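HTH-type transcriptional regulator mcbR (Escherichia coli UMEA 3718-1, PDB 4P9F) represses transcription of the mcbA gene by binding its promoter region, which prevents colanic acid overproduction and mucoidy and is important for biofilm formation. Local coordinates at residues A57-V60 with F66-P69; D77-I82 with V154-G159; Y84-M89 with P143-M148. All coordinates share one frame; numbering follows the deposited sequence.

Interaction 1: A57-V60 with F66-P69; sequences ALSV and FTVP
Ser59 and Thr67 form an antiparallel hydrogen-bonded pair, with Ser59 N donating to Thr67 O at 2.9 Å and Thr67 N to Ser59 O at 2.8 Å. The first bond is close to straight (165° at the hydrogen) and lies in the carbonyl plane of Thr67; in the second the donor is tilted 26° from the carbonyl plane of Ser59. Phe66 CA makes a further CA-H...O contact with Ser59 O, and the edge of the Phe66 ring also comes against that oxygen. On the face carrying the Ser59 and Thr67 side chains, a water bridges Val60 O, to which it donates at 2.8 Å, and Thr67 OG1. Leu58, with CG beside its backbone N (chi1 -70°), brings CD2 to Thr67 O, to Val68 CG2 at 4.1 Å and to the Pro69 ring. Beyond the paired residues, Pro69 CD rests 3.2 Å from Ala57 O. The paired residues lie in the beta hairpin, or wing, of a winged helix-turn-helix domain, as in GntR regulators, with loop residues flanking them. The chemistry is thus divided: the paired backbone bonds fix the register, the water ties Val60 to Thr67, and Leu58 and Phe66 pack the hairpin against Leu49 of helix 42-54, within the helix-turn-helix motif.

Interaction 2: D77-I82 with V154-G159; sequences DEINRI and VRMGPG
Asn80 OD1 takes a hydrogen bond from Arg83 NE, one helical turn further along its own helix, and the same oxygen meets the end of the selenomethionine Met156, whose CE lies 3.7 Å away and whose SE lies at 3.9 Å. These last two are packing distances, with the Asn80 and Met156 side chains crossing at about a right angle. Met156 reaches the amide with CG set between its backbone N and carbonyl carbon (chi1 69°) and a bend at chi3 of -70° that turns the methyl toward Asn80. Nearer the backbones, Ile79 supplies the apolar part of the contact through two branches. Its CG2 approaches Met156 CB at 3.8 Å, while CD1, at the end of the other branch, lies 3.7 Å from Arg155 CB and equally close to Met156 N. Helix 73-95 thereby packs against the C-terminal part of helix 143-156 inside the all-helical FCD domain, the probable ligand-binding and dimerisation module of this GntR subfamily. The 6.7 Å between the CA atoms of Ile79 and Met156 marks a close approach, the buried area of 178 Å² a small contact. Gly159 N donates to Met156 O at 2.8 Å. Leu209 of helix 191-210 and Leu76 also pack on Met156. The guanidinium of Arg155 leads away from Ile79, its chain bent at chi2 and chi3, and NH1 forms a salt bridge with Glu147 of the second subunit. From the helix of Ile79, Glu78 OE2 accepts a hydrogen bond from the backbone N of Leu145, again of the second subunit.

Interaction 3: Y84-M89 with P143-M148; sequences YELELM and PILCEM
Leu145 and Leu86 bury the most surface here, 83 and 70 Å², and their CA atoms, 7.1 Å apart, are the nearest CA pair across the segments. Leu145 extends CG anti to its backbone N (chi1 174°), and its methyls then divide between two partners. CD1 settles 3.8 Å from Leu86 CB, also meeting Leu86 O and CD2, whereas CD2 faces the selenomethionine Met89, 4.0 Å from SE. Leu86 in turn directs CD1 at the selenomethionine Met148, with 3.7 Å to CG and 3.8 Å to SE. Leu86 thus lies obliquely across both Leu145 and Met148, touching them with different atoms. The helical segments 84-89 and 143-148 run roughly antiparallel within the all-helical FCD domain, at 137° between their N-to-C directions, their axes 10.0 Å apart at closest approach. Ile149 and Leu152 of helix 143-156 pack on Leu86 further along. Met89 also packs on Glu85 of the second subunit, and Ile144 on Arg155 of that subunit, so both segments serve the dimer interface as well as this packing. The side-chain contacts across the pair are apolar, consistent with a pairing that rests on dispersion and the exclusion of water rather than on directed bonds.

Interactions 2 and 3 are successive contacts of one helix pair: both join helix 73-95 to helix 143-156, their centres lie 13 Å apart, and interaction 3 is nested inside the loop that interaction 2 closes. Both also reach the second subunit. Interaction 1 belongs to the DNA-binding domain, yet it touches interaction 2, whose centre is 15 Å away: Val68 CG1 lies 3.5 Å from Pro158 CG, and Ala57 CB lies 3.7 Å from Val154 CG1. The loop residues at the base of the wing thus rest against the C-terminal part of helix 143-156 and Pro158. The centres of interactions 1 and 3 are 24 Å apart, so interaction 2 sits between them.

Interaction 1: A57-V60 with F66-P69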
loop_
_atom_site.group_PDB
_atom_site.type_symbol
_atom_site.label_atom_id
_atom_site.label_comp_id
_atom_site.label_asym_id
_atom_site.label_seq_id
_atom_site.Cartn_x
_atom_site.Cartn_y
_atom_site.Cartn_z
ATOM N N ALA A 57 -1.764 -7.156 -8.439
ATOM C CA ALA A 57 -1.087 -6.489 -9.546
ATOM C C ALA A 57 -1.261 -7.265 -10.846
ATOM O O ALA A 57 -1.021 -6.738 -11.938
ATOM C CB ALA A 57 0.389 -6.311 -9.232
ATOM N N LEU A 58 -1.581 -8.546 -10.708
ATOM C CA LEU A 58 -1.950 -9.397 -11.828
ATOM C C LEU A 58 -3.134 -10.248 -11.431
ATOM O O LEU A 58 -3.420 -10.385 -10.247
ATOM C CB LEU A 58 -0.781 -10.302 -12.244
ATOM C CG LEU A 58 0.418 -9.620 -12.905
ATOM C CD1 LEU A 58 1.521 -10.651 -13.077
ATOM C CD2 LEU A 58 0.007 -9.037 -14.252
ATOM N N SER A 59 -3.791 -10.848 -12.423
ATOM C CA SER A 59 -4.886 -11.777 -12.183
ATOM C C SER A 59 -4.535 -13.182 -12.698
ATOM O O SER A 59 -3.801 -13.325 -13.667
ATOM C CB SER A 59 -6.168 -11.295 -12.885
ATOM O OG SER A 59 -6.593 -10.048 -12.374
ATOM N N VAL A 60 -5.096 -14.204 -12.063
ATOM C CA VAL A 60 -4.983 -15.575 -12.520
ATOM C C VAL A 60 -5.791 -15.762 -13.808
ATOM O O VAL A 60 -6.880 -15.217 -13.945
ATOM C CB VAL A 60 -5.496 -16.546 -11.445
ATOM C CG1 VAL A 60 -5.603 -17.949 -12.001
ATOM C CG2 VAL A 60 -4.582 -16.486 -10.220
ATOM N N PHE A 66 -1.559 -15.686 -16.675
ATOM C CA PHE A 66 -2.000 -14.545 -15.899
ATOM C C PHE A 66 -2.488 -13.436 -16.812
ATOM O O PHE A 66 -2.171 -13.436 -18.002
ATOM C CB PHE A 66 -0.850 -14.060 -15.017
ATOM C CG PHE A 66 -0.329 -15.116 -14.111
ATOM C CD1 PHE A 66 0.646 -16.008 -14.539
ATOM C CD2 PHE A 66 -0.862 -15.273 -12.854
ATOM C CE1 PHE A 66 1.108 -17.007 -13.710
ATOM C CE2 PHE A 66 -0.399 -16.281 -12.012
ATOM C CZ PHE A 66 0.590 -17.138 -12.442
ATOM N N THR A 67 -3.297 -12.518 -16.298
ATOM C CA THR A 67 -3.629 -11.376 -17.139
ATOM C C THR A 67 -3.303 -10.092 -16.412
ATOM O O THR A 67 -3.407 -9.999 -15.181
ATOM C CB THR A 67 -5.119 -11.332 -17.589
ATOM O OG1 THR A 67 -5.960 -11.356 -16.441
ATOM C CG2 THR A 67 -5.469 -12.505 -18.523
ATOM N N VAL A 68 -2.861 -9.123 -17.206
ATOM C CA VAL A 68 -2.634 -7.756 -16.760
ATOM C C VAL A 68 -4.008 -7.142 -16.476
ATOM O O VAL A 68 -4.915 -7.251 -17.300
ATOM C CB VAL A 68 -1.859 -6.962 -17.822
ATOM C CG1 VAL A 68 -1.677 -5.505 -17.384
ATOM C CG2 VAL A 68 -0.502 -7.663 -18.114
ATOM N N PRO A 69 -4.186 -6.542 -15.292
ATOM C CA PRO A 69 -5.509 -6.010 -14.943
ATOM C C PRO A 69 -5.976 -4.906 -15.875
ATOM O O PRO A 69 -5.149 -4.217 -16.462
ATOM C CB PRO A 69 -5.313 -5.468 -13.522
ATOM C CG PRO A 69 -4.155 -6.219 -12.994
ATOM C CD PRO A 69 -3.239 -6.415 -14.174
HETATM O O HOH W 1 -7.480 -13.383 -15.956
#

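Interaction 2: D77-I82 with V154-G159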
loop_
_atom_site.group_PDB
_atom_site.type_symbol
_atom_site.label_atom_id
_atom_site.label_comp_id
_atom_site.label_asym_id
_atom_site.label_seq_id
_atom_site.Cartn_x
_atom_site.Cartn_y
_atom_site.Cartn_z
ATOM N N ASP A 77 -8.891 6.627 -10.863
ATOM C CA ASP A 77 -9.319 7.664 -9.911
ATOM C C ASP A 77 -8.932 7.315 -8.481
ATOM O O ASP A 77 -8.333 8.117 -7.760
ATOM C CB ASP A 77 -10.841 7.855 -9.961
ATOM C CG ASP A 77 -11.292 8.813 -11.052
ATOM O OD1 ASP A 77 -10.441 9.311 -11.807
ATOM O OD2 ASP A 77 -12.516 9.051 -11.165
ATOM N N GLU A 78 -9.318 6.118 -8.059
ATOM C CA GLU A 78 -9.037 5.675 -6.690
ATOM C C GLU A 78 -7.542 5.607 -6.377
ATOM O O GLU A 78 -7.088 6.079 -5.324
ATOM C CB GLU A 78 -9.688 4.322 -6.426
ATOM C CG GLU A 78 -9.373 3.802 -5.029
ATOM C CD GLU A 78 -10.038 2.466 -4.725
ATOM O OE1 GLU A 78 -10.723 1.910 -5.610
ATOM O OE2 GLU A 78 -9.865 1.977 -3.593
ATOM N N ILE A 79 -6.781 5.003 -7.284
ATOM C CA ILE A 79 -5.328 4.907 -7.140
ATOM C C ILE A 79 -4.696 6.296 -7.043
ATOM O O ILE A 79 -3.795 6.523 -6.229
ATOM C CB ILE A 79 -4.700 4.144 -8.326
ATOM C CG1 ILE A 79 -5.140 2.677 -8.282
ATOM C CG2 ILE A 79 -3.163 4.267 -8.309
ATOM C CD1 ILE A 79 -4.811 1.883 -9.546
ATOM N N ASN A 80 -5.159 7.221 -7.883
ATOM C CA ASN A 80 -4.648 8.593 -7.847
ATOM C C ASN A 80 -4.956 9.313 -6.537
ATOM O O ASN A 80 -4.101 10.007 -5.995
ATOM C CB ASN A 80 -5.209 9.404 -9.017
ATOM C CG ASN A 80 -4.542 9.052 -10.320
ATOM O OD1 ASN A 80 -3.382 8.644 -10.337
ATOM N ND2 ASN A 80 -5.271 9.190 -11.422
ATOM N N ARG A 81 -6.164 9.118 -6.024
ATOM C CA ARG A 81 -6.565 9.736 -4.767
ATOM C C ARG A 81 -5.708 9.217 -3.618
ATOM O O ARG A 81 -5.267 9.993 -2.767
ATOM C CB ARG A 81 -8.047 9.485 -4.488
ATOM C CG ARG A 81 -8.954 10.164 -5.491
ATOM C CD ARG A 81 -10.403 9.772 -5.302
ATOM N NE ARG A 81 -10.960 10.354 -4.096
ATOM C CZ ARG A 81 -12.254 10.368 -3.817
ATOM N NH1 ARG A 81 -13.117 9.820 -4.662
ATOM N NH2 ARG A 81 -12.684 10.927 -2.694
ATOM N N ILE A 82 -5.446 7.916 -3.611
ATOM C CA ILE A 82 -4.610 7.329 -2.574
ATOM C C ILE A 82 -3.173 7.833 -2.685
ATOM O O ILE A 82 -2.589 8.304 -1.713
ATOM C CB ILE A 82 -4.607 5.783 -2.632
ATOM C CG1 ILE A 82 -6.030 5.223 -2.475
ATOM C CG2 ILE A 82 -3.701 5.216 -1.526
ATOM C CD1 ILE A 82 -6.154 3.733 -2.810
ATOM N N VAL A 154 2.528 0.411 -9.741
ATOM C CA VAL A 154 2.348 -0.876 -10.413
ATOM C C VAL A 154 0.875 -1.082 -10.768
ATOM O O VAL A 154 0.564 -1.527 -11.860
ATOM C CB VAL A 154 2.835 -2.056 -9.544
ATOM C CG1 VAL A 154 2.434 -3.398 -10.180
ATOM C CG2 VAL A 154 4.373 -2.005 -9.351
ATOM N N ARG A 155 -0.022 -0.748 -9.843
ATOM C CA ARG A 155 -1.468 -0.909 -10.050
ATOM C C ARG A 155 -1.979 0.019 -11.173
ATOM O O ARG A 155 -2.773 -0.386 -12.003
ATOM C CB ARG A 155 -2.223 -0.617 -8.737
ATOM C CG ARG A 155 -1.979 -1.636 -7.635
ATOM C CD ARG A 155 -2.531 -3.003 -7.969
ATOM N NE ARG A 155 -3.990 -3.130 -7.853
ATOM C CZ ARG A 155 -4.608 -3.348 -6.686
ATOM N NH1 ARG A 155 -3.900 -3.394 -5.565
ATOM N NH2 ARG A 155 -5.917 -3.508 -6.630
HETATM N N MSE A 156 -1.531 1.272 -11.194
HETATM C CA MSE A 156 -1.998 2.167 -12.248
HETATM C C MSE A 156 -1.248 1.957 -13.557
HETATM O O MSE A 156 -1.720 2.389 -14.612
HETATM C CB MSE A 156 -1.886 3.626 -11.825
HETATM C CG MSE A 156 -0.491 4.152 -11.694
HETATM SE SE MSE A 156 -0.551 6.041 -11.132
HETATM C CE MSE A 156 -1.209 6.813 -12.689
ATOM N N GLY A 157 -0.101 1.281 -13.477
ATOM C CA GLY A 157 0.767 1.043 -14.613
ATOM C C GLY A 157 0.157 0.723 -15.973
ATOM O O GLY A 157 0.553 1.330 -16.965
ATOM N N PRO A 158 -0.770 -0.252 -16.040
ATOM C CA PRO A 158 -1.372 -0.583 -17.348
ATOM C C PRO A 158 -2.111 0.612 -17.967
ATOM O O PRO A 158 -2.236 0.708 -19.192
ATOM C CB PRO A 158 -2.344 -1.725 -17.020
ATOM C CG PRO A 158 -1.781 -2.357 -15.760
ATOM C CD PRO A 158 -1.208 -1.180 -14.979
ATOM N N GLY A 159 -2.547 1.539 -17.123
ATOM C CA GLY A 159 -3.207 2.737 -17.606
ATOM C C GLY A 159 -2.251 3.628 -18.396
ATOM O O GLY A 159 -2.695 4.517 -19.117
#

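Interaction 3: Y84-M89 with P143-M148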
loop_
_atom_site.group_PDB
_atom_site.type_symbol
_atom_site.label_atom_id
_atom_site.label_comp_id
_atom_site.label_asym_id
_atom_site.label_seq_id
_atom_site.Cartn_x
_atom_site.Cartn_y
_atom_site.Cartn_z
ATOM N N TYR A 84 -2.000 10.381 -4.143
ATOM C CA TYR A 84 -1.919 11.818 -3.929
ATOM C C TYR A 84 -1.469 12.103 -2.501
ATOM O O TYR A 84 -0.451 12.758 -2.296
ATOM C CB TYR A 84 -3.264 12.478 -4.208
ATOM C CG TYR A 84 -3.286 13.978 -3.998
ATOM C CD1 TYR A 84 -2.885 14.858 -5.004
ATOM C CD2 TYR A 84 -3.713 14.513 -2.794
ATOM C CE1 TYR A 84 -2.921 16.246 -4.800
ATOM C CE2 TYR A 84 -3.755 15.885 -2.583
ATOM C CZ TYR A 84 -3.362 16.747 -3.587
ATOM O OH TYR A 84 -3.407 18.104 -3.350
ATOM N N GLU A 85 -2.185 11.556 -1.518
ATOM C CA GLU A 85 -1.817 11.769 -0.120
ATOM C C GLU A 85 -0.454 11.204 0.222
ATOM O O GLU A 85 0.317 11.848 0.929
ATOM C CB GLU A 85 -2.864 11.180 0.828
ATOM C CG GLU A 85 -4.238 11.761 0.630
ATOM C CD GLU A 85 -4.300 13.252 0.948
ATOM O OE1 GLU A 85 -3.494 13.730 1.778
ATOM O OE2 GLU A 85 -5.169 13.942 0.376
ATOM N N LEU A 86 -0.150 10.007 -0.277
ATOM C CA LEU A 86 1.097 9.348 0.102
ATOM C C LEU A 86 2.319 10.045 -0.475
ATOM O O LEU A 86 3.331 10.199 0.215
ATOM C CB LEU A 86 1.083 7.889 -0.348
ATOM C CG LEU A 86 -0.029 7.041 0.292
ATOM C CD1 LEU A 86 0.066 5.547 -0.091
ATOM C CD2 LEU A 86 -0.064 7.222 1.823
ATOM N N GLU A 87 2.234 10.466 -1.736
ATOM C CA GLU A 87 3.374 11.089 -2.397
ATOM C C GLU A 87 3.647 12.504 -1.847
ATOM O O GLU A 87 4.798 12.897 -1.685
ATOM C CB GLU A 87 3.150 11.117 -3.920
ATOM C CG GLU A 87 3.155 9.692 -4.544
ATOM C CD GLU A 87 3.180 9.695 -6.076
ATOM O OE1 GLU A 87 3.965 10.455 -6.676
ATOM O OE2 GLU A 87 2.405 8.945 -6.674
ATOM N N LEU A 88 2.585 13.238 -1.522
ATOM C CA LEU A 88 2.735 14.544 -0.904
ATOM C C LEU A 88 3.334 14.400 0.497
ATOM O O LEU A 88 4.127 15.233 0.938
ATOM C CB LEU A 88 1.391 15.268 -0.842
ATOM C CG LEU A 88 0.834 15.729 -2.199
ATOM C CD1 LEU A 88 -0.406 16.597 -2.021
ATOM C CD2 LEU A 88 1.891 16.459 -2.983
HETATM N N MSE A 89 2.946 13.342 1.197
HETATM C CA MSE A 89 3.524 13.052 2.509
HETATM C C MSE A 89 5.001 12.707 2.376
HETATM O O MSE A 89 5.841 13.200 3.142
HETATM C CB MSE A 89 2.783 11.889 3.192
HETATM C CG MSE A 89 3.325 11.508 4.571
HETATM SE SE MSE A 89 2.542 9.805 5.226
HETATM C CE MSE A 89 0.909 9.798 4.169
ATOM N N PRO A 143 10.595 3.645 4.371
ATOM C CA PRO A 143 10.650 2.560 3.376
ATOM C C PRO A 143 9.297 1.942 3.058
ATOM O O PRO A 143 9.053 1.565 1.912
ATOM C CB PRO A 143 11.556 1.511 4.040
ATOM C CG PRO A 143 12.274 2.230 5.100
ATOM C CD PRO A 143 11.404 3.333 5.563
ATOM N N ILE A 144 8.437 1.818 4.065
ATOM C CA ILE A 144 7.105 1.251 3.860
ATOM C C ILE A 144 6.221 2.216 3.065
ATOM O O ILE A 144 5.443 1.798 2.184
ATOM C CB ILE A 144 6.439 0.903 5.205
ATOM C CG1 ILE A 144 7.312 -0.110 5.966
ATOM C CG2 ILE A 144 5.061 0.305 4.978
ATOM C CD1 ILE A 144 6.722 -0.544 7.308
ATOM N N LEU A 145 6.354 3.509 3.354
ATOM C CA LEU A 145 5.635 4.525 2.584
ATOM C C LEU A 145 6.077 4.470 1.132
ATOM O O LEU A 145 5.250 4.397 0.239
ATOM C CB LEU A 145 5.868 5.934 3.158
ATOM C CG LEU A 145 5.312 7.148 2.404
ATOM C CD1 LEU A 145 3.806 7.066 2.244
ATOM C CD2 LEU A 145 5.679 8.461 3.127
ATOM N N CYS A 146 7.387 4.453 0.902
ATOM C CA CYS A 146 7.904 4.375 -0.467
ATOM C C CYS A 146 7.486 3.109 -1.218
ATOM O O CYS A 146 7.101 3.188 -2.380
ATOM C CB CYS A 146 9.440 4.462 -0.447
ATOM S SG CYS A 146 10.032 6.095 0.144
ATOM N N GLU A 147 7.557 1.953 -0.555
ATOM C CA GLU A 147 7.131 0.693 -1.169
ATOM C C GLU A 147 5.661 0.758 -1.546
ATOM O O GLU A 147 5.255 0.282 -2.599
ATOM C CB GLU A 147 7.381 -0.514 -0.244
ATOM C CG GLU A 147 7.382 -1.900 -0.981
ATOM C CD GLU A 147 5.980 -2.488 -1.302
ATOM O OE1 GLU A 147 4.985 -2.142 -0.621
ATOM O OE2 GLU A 147 5.874 -3.320 -2.241
HETATM N N MSE A 148 4.852 1.345 -0.677
HETATM C CA MSE A 148 3.424 1.451 -0.970
HETATM C C MSE A 148 3.182 2.341 -2.196
HETATM O O MSE A 148 2.319 2.057 -3.034
HETATM C CB MSE A 148 2.656 2.000 0.235
HETATM C CG MSE A 148 1.154 2.058 -0.027
HETATM SE SE MSE A 148 0.082 2.163 1.595
HETATM C CE MSE A 148 0.708 0.509 2.402
#